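Local coordinates for protein MEM-A1 (Soil metagenome, PDB 6E0S) that probably hydrolyses beta-lactam antibiotics with the help of bound zinc, as a subclass B3 metallo-beta-lactamase, at residues A[87-92]-A[98-103]; A[109-114]-A[119-124]. One frame throughout, in Å; residues are numbered along the deposited sequence.

Interaction 1: A[87-92]-A[98-103]; sequences ILNSHE and GGISEL. With ZN (zinc ion), chain B.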
loop_
_atom_site.group_PDB
_atom_site.type_symbol
_atom_site.label_atom_id
_atom_site.label_comp_id
_atom_site.label_asym_id
_atom_site.label_seq_id
_atom_site.Cartn_x
_atom_site.Cartn_y
_atom_site.Cartn_z
ATOM N N ILE A 87 -5.184 4.679 -10.104
ATOM C CA ILE A 87 -4.159 3.869 -9.459
ATOM C C ILE A 87 -3.758 4.626 -8.209
ATOM O O ILE A 87 -3.394 5.805 -8.299
ATOM C CB ILE A 87 -2.953 3.624 -10.375
ATOM C CG1 ILE A 87 -3.369 2.766 -11.574
ATOM C CG2 ILE A 87 -1.857 2.915 -9.588
ATOM C CD1 ILE A 87 -2.296 2.754 -12.747
ATOM N N LEU A 88 -3.883 3.977 -7.044
ATOM C CA LEU A 88 -3.557 4.610 -5.763
ATOM C C LEU A 88 -2.217 4.080 -5.283
ATOM O O LEU A 88 -1.882 2.925 -5.527
ATOM C CB LEU A 88 -4.625 4.325 -4.700
ATOM C CG LEU A 88 -6.083 4.364 -5.129
ATOM C CD1 LEU A 88 -7.060 4.080 -3.942
ATOM C CD2 LEU A 88 -6.421 5.678 -5.868
ATOM N N ASN A 89 -1.432 4.922 -4.628
ATOM C CA ASN A 89 -0.121 4.498 -4.128
ATOM C C ASN A 89 -0.117 4.478 -2.604
ATOM O O ASN A 89 -0.622 5.408 -1.962
ATOM C CB ASN A 89 0.963 5.431 -4.659
ATOM C CG ASN A 89 2.370 5.071 -4.169
ATOM O OD1 ASN A 89 3.131 5.959 -3.781
ATOM N ND2 ASN A 89 2.735 3.785 -4.236
ATOM N N SER A 90 0.419 3.401 -2.028
ATOM C CA SER A 90 0.690 3.337 -0.594
ATOM C C SER A 90 1.921 4.190 -0.268
ATOM O O SER A 90 1.799 5.234 0.379
ATOM C CB SER A 90 0.886 1.881 -0.136
ATOM O OG SER A 90 1.999 1.291 -0.782
ATOM N N HIS A 91 3.115 3.826 -0.750
ATOM C CA HIS A 91 4.215 4.755 -0.552
ATOM C C HIS A 91 5.181 4.745 -1.740
ATOM O O HIS A 91 5.229 3.817 -2.562
ATOM C CB HIS A 91 4.940 4.515 0.791
ATOM C CG HIS A 91 5.741 3.255 0.836
ATOM N ND1 HIS A 91 5.259 2.077 1.367
ATOM C CD2 HIS A 91 7.003 2.992 0.417
ATOM C CE1 HIS A 91 6.188 1.141 1.266
ATOM N NE2 HIS A 91 7.250 1.668 0.682
ATOM N N GLU A 92 5.944 5.826 -1.809
ATOM C CA GLU A 92 6.584 6.294 -3.032
ATOM C C GLU A 92 7.973 5.702 -3.207
ATOM O O GLU A 92 8.927 6.397 -3.542
ATOM C CB GLU A 92 6.607 7.827 -3.024
ATOM C CG GLU A 92 7.338 8.505 -1.795
ATOM C CD GLU A 92 6.439 8.758 -0.557
ATOM O OE1 GLU A 92 6.671 9.748 0.188
ATOM O OE2 GLU A 92 5.514 7.953 -0.310
ATOM N N GLY A 98 7.172 1.541 -8.210
ATOM C CA GLY A 98 8.009 1.454 -9.403
ATOM C C GLY A 98 7.285 0.914 -10.627
ATOM O O GLY A 98 7.648 1.245 -11.766
ATOM N N GLY A 99 6.283 0.060 -10.422
ATOM C CA GLY A 99 5.480 -0.454 -11.516
ATOM C C GLY A 99 4.356 0.465 -11.976
ATOM O O GLY A 99 3.646 0.170 -12.945
ATOM N N ILE A 100 4.183 1.604 -11.310
ATOM C CA ILE A 100 2.993 2.410 -11.570
ATOM C C ILE A 100 3.046 3.042 -12.964
ATOM O O ILE A 100 2.031 3.110 -13.665
ATOM C CB ILE A 100 2.820 3.462 -10.472
ATOM C CG1 ILE A 100 2.382 2.763 -9.180
ATOM C CG2 ILE A 100 1.841 4.581 -10.968
ATOM C CD1 ILE A 100 2.072 3.710 -8.024
ATOM N N SER A 101 4.214 3.514 -13.389
ATOM C CA SER A 101 4.323 4.150 -14.700
ATOM C C SER A 101 3.846 3.225 -15.827
ATOM O O SER A 101 3.084 3.642 -16.711
ATOM C CB SER A 101 5.774 4.603 -14.884
ATOM O OG SER A 101 6.201 4.537 -16.201
ATOM N N GLU A 102 4.236 1.954 -15.779
ATOM C CA GLU A 102 3.835 1.028 -16.836
ATOM C C GLU A 102 2.345 0.696 -16.748
ATOM O O GLU A 102 1.651 0.605 -17.773
ATOM C CB GLU A 102 4.679 -0.236 -16.752
ATOM C CG GLU A 102 4.144 -1.446 -17.542
ATOM C CD GLU A 102 4.207 -1.265 -19.065
ATOM O OE1 GLU A 102 4.812 -0.278 -19.550
ATOM O OE2 GLU A 102 3.651 -2.129 -19.785
ATOM N N LEU A 103 1.841 0.501 -15.536
ATOM C CA LEU A 103 0.417 0.210 -15.373
ATOM C C LEU A 103 -0.422 1.408 -15.794
ATOM O O LEU A 103 -1.494 1.251 -16.384
ATOM C CB LEU A 103 0.127 -0.201 -13.923
ATOM C CG LEU A 103 0.532 -1.651 -13.640
ATOM C CD1 LEU A 103 0.721 -1.884 -12.151
ATOM C CD2 LEU A 103 -0.511 -2.661 -14.166
HETATM ZN ZN ZN B . 9.368 1.449 1.446
HETATM O O HOH W 1 10.478 -0.039 0.807
#
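The side-chain amide of Asn-89 takes the methyl end of Ile-100 against one of its faces: CD1 of Ile-100 lies 3.8 Å from Asn-89 ND2, and the two side chains cross at about a right angle. Leu-121 CD1 covers the same face nearer OD1, while the backbone of His-91 lies over the other. At the amide's edge, within its plane, ND2 donates to His-91 O (3.0 Å), though it sits well above the plane of that carbonyl. A second bond from ND2 to Asp-60 OD1 fixes the amide's rotation and satisfies this buried nitrogen. The same turn presents the imidazole of His-91, whose NE2 binds zinc at 2.3 Å and whose ND1 is hydrogen-bonded to Asp-193 OD2; His-93, His-169 and a water complete the zinc site. Asn-89 thus acts from the second shell, and its bond to the His-91 carbonyl is consistent with positioning this ligand. Further back, the contact is purely apolar. With CG1 beside its own backbone N (chi1 -66°) and the chain then extended, Ile-87 carries CD1 to 4.0 Å from Leu-103 CB. Its CG2 branch approaches Ile-100 CG1 more loosely, at 4.3 Å. In the wider fold, helix 100-107 packs here against the end of strand 84-88, with strand 56-59 touching Leu-103 and strand 110-114 touching both isoleucines.

Interaction 2: A[109-114]-A[119-124]; sequences ATVLAS and KVLRSG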
loop_
_atom_site.group_PDB
_atom_site.type_symbol
_atom_site.label_atom_id
_atom_site.label_comp_id
_atom_site.label_asym_id
_atom_site.label_seq_id
_atom_site.Cartn_x
_atom_site.Cartn_y
_atom_site.Cartn_z
ATOM N N ALA A 109 -4.940 5.461 -16.626
ATOM C CA ALA A 109 -5.498 5.845 -15.341
ATOM C C ALA A 109 -4.834 7.105 -14.799
ATOM O O ALA A 109 -3.707 7.453 -15.144
ATOM C CB ALA A 109 -5.319 4.728 -14.316
ATOM N N THR A 110 -5.559 7.802 -13.945
ATOM C CA THR A 110 -4.973 8.867 -13.145
ATOM C C THR A 110 -4.409 8.237 -11.889
ATOM O O THR A 110 -4.974 7.257 -11.379
ATOM C CB THR A 110 -6.025 9.924 -12.800
ATOM O OG1 THR A 110 -6.374 10.642 -13.986
ATOM C CG2 THR A 110 -5.510 10.940 -11.768
ATOM N N VAL A 111 -3.267 8.759 -11.430
ATOM C CA VAL A 111 -2.524 8.194 -10.298
ATOM C C VAL A 111 -2.688 9.117 -9.098
ATOM O O VAL A 111 -2.457 10.326 -9.208
ATOM C CB VAL A 111 -1.038 7.984 -10.652
ATOM C CG1 VAL A 111 -0.203 7.662 -9.412
ATOM C CG2 VAL A 111 -0.923 6.865 -11.668
ATOM N N LEU A 112 -3.082 8.541 -7.957
ATOM C CA LEU A 112 -3.399 9.300 -6.759
ATOM C C LEU A 112 -2.411 8.978 -5.645
ATOM O O LEU A 112 -2.078 7.807 -5.405
ATOM C CB LEU A 112 -4.838 8.986 -6.312
ATOM C CG LEU A 112 -5.964 9.244 -7.303
ATOM C CD1 LEU A 112 -7.303 8.985 -6.631
ATOM C CD2 LEU A 112 -5.922 10.666 -7.820
ATOM N N ALA A 113 -2.042 10.013 -4.893
ATOM C CA ALA A 113 -1.102 9.891 -3.788
ATOM C C ALA A 113 -1.298 11.071 -2.843
ATOM O O ALA A 113 -1.950 12.068 -3.175
ATOM C CB ALA A 113 0.365 9.858 -4.295
ATOM N N SER A 114 -0.686 10.965 -1.664
ATOM C CA SER A 114 -0.601 12.121 -0.784
ATOM C C SER A 114 0.154 13.270 -1.450
ATOM O O SER A 114 0.851 13.109 -2.463
ATOM C CB SER A 114 0.125 11.762 0.514
ATOM O OG SER A 114 1.450 11.355 0.194
ATOM N N LYS A 119 4.708 14.207 -5.163
ATOM C CA LYS A 119 5.886 14.915 -5.664
ATOM C C LYS A 119 6.940 13.946 -6.152
ATOM O O LYS A 119 7.547 14.163 -7.209
ATOM C CB LYS A 119 6.479 15.810 -4.581
ATOM C CG LYS A 119 5.649 17.031 -4.313
ATOM C CD LYS A 119 6.342 17.960 -3.345
ATOM C CE LYS A 119 6.255 17.430 -1.933
ATOM N NZ LYS A 119 6.052 18.559 -0.962
ATOM N N VAL A 120 7.171 12.876 -5.394
ATOM C CA VAL A 120 8.128 11.854 -5.809
ATOM C C VAL A 120 7.625 11.099 -7.027
ATOM O O VAL A 120 8.403 10.765 -7.928
ATOM C CB VAL A 120 8.426 10.892 -4.644
ATOM C CG1 VAL A 120 9.308 9.703 -5.117
ATOM C CG2 VAL A 120 9.132 11.642 -3.546
ATOM N N LEU A 121 6.337 10.752 -7.056
ATOM C CA LEU A 121 5.848 10.004 -8.207
ATOM C C LEU A 121 6.022 10.806 -9.480
ATOM O O LEU A 121 6.394 10.264 -10.526
ATOM C CB LEU A 121 4.376 9.620 -8.022
ATOM C CG LEU A 121 4.082 8.705 -6.832
ATOM C CD1 LEU A 121 2.675 8.163 -6.906
ATOM C CD2 LEU A 121 5.099 7.568 -6.729
ATOM N N ARG A 122 5.738 12.100 -9.421
ATOM C CA ARG A 122 5.803 12.921 -10.627
ATOM C C ARG A 122 7.230 13.038 -11.157
ATOM O O ARG A 122 7.448 13.056 -12.378
ATOM C CB ARG A 122 5.230 14.299 -10.307
ATOM C CG ARG A 122 4.592 15.004 -11.456
ATOM C CD ARG A 122 3.896 16.247 -10.959
ATOM N NE ARG A 122 2.691 16.548 -11.712
ATOM C CZ ARG A 122 2.075 17.724 -11.666
ATOM N NH1 ARG A 122 2.569 18.692 -10.901
ATOM N NH2 ARG A 122 0.973 17.936 -12.378
ATOM N N SER A 123 8.215 13.158 -10.260
ATOM C CA SER A 123 9.604 13.313 -10.680
ATOM C C SER A 123 10.356 11.990 -10.798
ATOM O O SER A 123 11.385 11.935 -11.495
ATOM C CB SER A 123 10.369 14.206 -9.707
ATOM O OG SER A 123 10.575 13.514 -8.481
ATOM N N GLY A 124 9.881 10.938 -10.140
ATOM C CA GLY A 124 10.654 9.718 -10.050
ATOM C C GLY A 124 11.810 9.779 -9.072
ATOM O O GLY A 124 12.514 8.773 -8.910
#
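Leu-121 packs on Val-111 and Ala-113 as the helix of a beta-alpha-beta unit, formed by strand 110-114, helix 115-123 and strand 145-148, settles onto its own first strand. The unit's two strands are neighbours in the mixed sheet of the metallo-beta-lactamase fold. Within these two segments a single leucine links helix and strand, and Leu-121 also touches Asn-89. One methyl does all the close touching: Leu-121 CD1 lies 3.8 Å from Val-111 CG1 and 3.9 Å from Ala-113 CB, bridging two residues on the same face of the strand. Its reach comes from an extended side chain, with CD1 anti to CA (chi2 -168°). On the strand, Val-111 meets it with the branch that stands anti to the backbone N (chi1 169°), and the valine and leucine side chains cross obliquely. The small Ala-113 adds a single methyl to the seat. All three residues are buried, and no hydrogen bond passes between the segments.

Away from this seat the helix is looser: Lys-119 and Arg-122 are exposed, though Arg-122 still touches Thr-145. Lys-119 NZ reaches back to Gln-116 OE1, and Arg-122 has a long, weak ion pair with Glu-118. At its start the helix is capped by a side chain. Ser-114 occupies the N-cap position, its OG hydrogen-bonded to Gly-117 N in the first turn and also to Gly-172 O, which ties the strand-to-helix junction to another loop. At the far end, the backbone hydrogen bond from Ser-123 N to Lys-119 O is long, at 3.3 Å. Gly-124 then leaves helical geometry with a positive phi of 76°, yet its N still donates to Val-120 O at 2.7 Å.

Interactions 1 and 2 follow one another along the chain, the first closing before the second opens, and their centres are about 8 Å apart. Both rest on the same mixed sheet, whose neighbouring parallel strands 84-88 and 110-114 are joined by a probable hydrogen bond from Leu-112 N to Ile-87 O (2.8 Å). Helix 100-107 in interaction 1 leads directly into the strand of interaction 2, so successive strand-helix steps cover one face of the sheet. Ile-100 CG2 and Val-111 CG2, 3.7 Å apart, make the packing continuous. Both contacts therefore lie on the part of the sheet from which the chain runs on to the zinc ligand His-91.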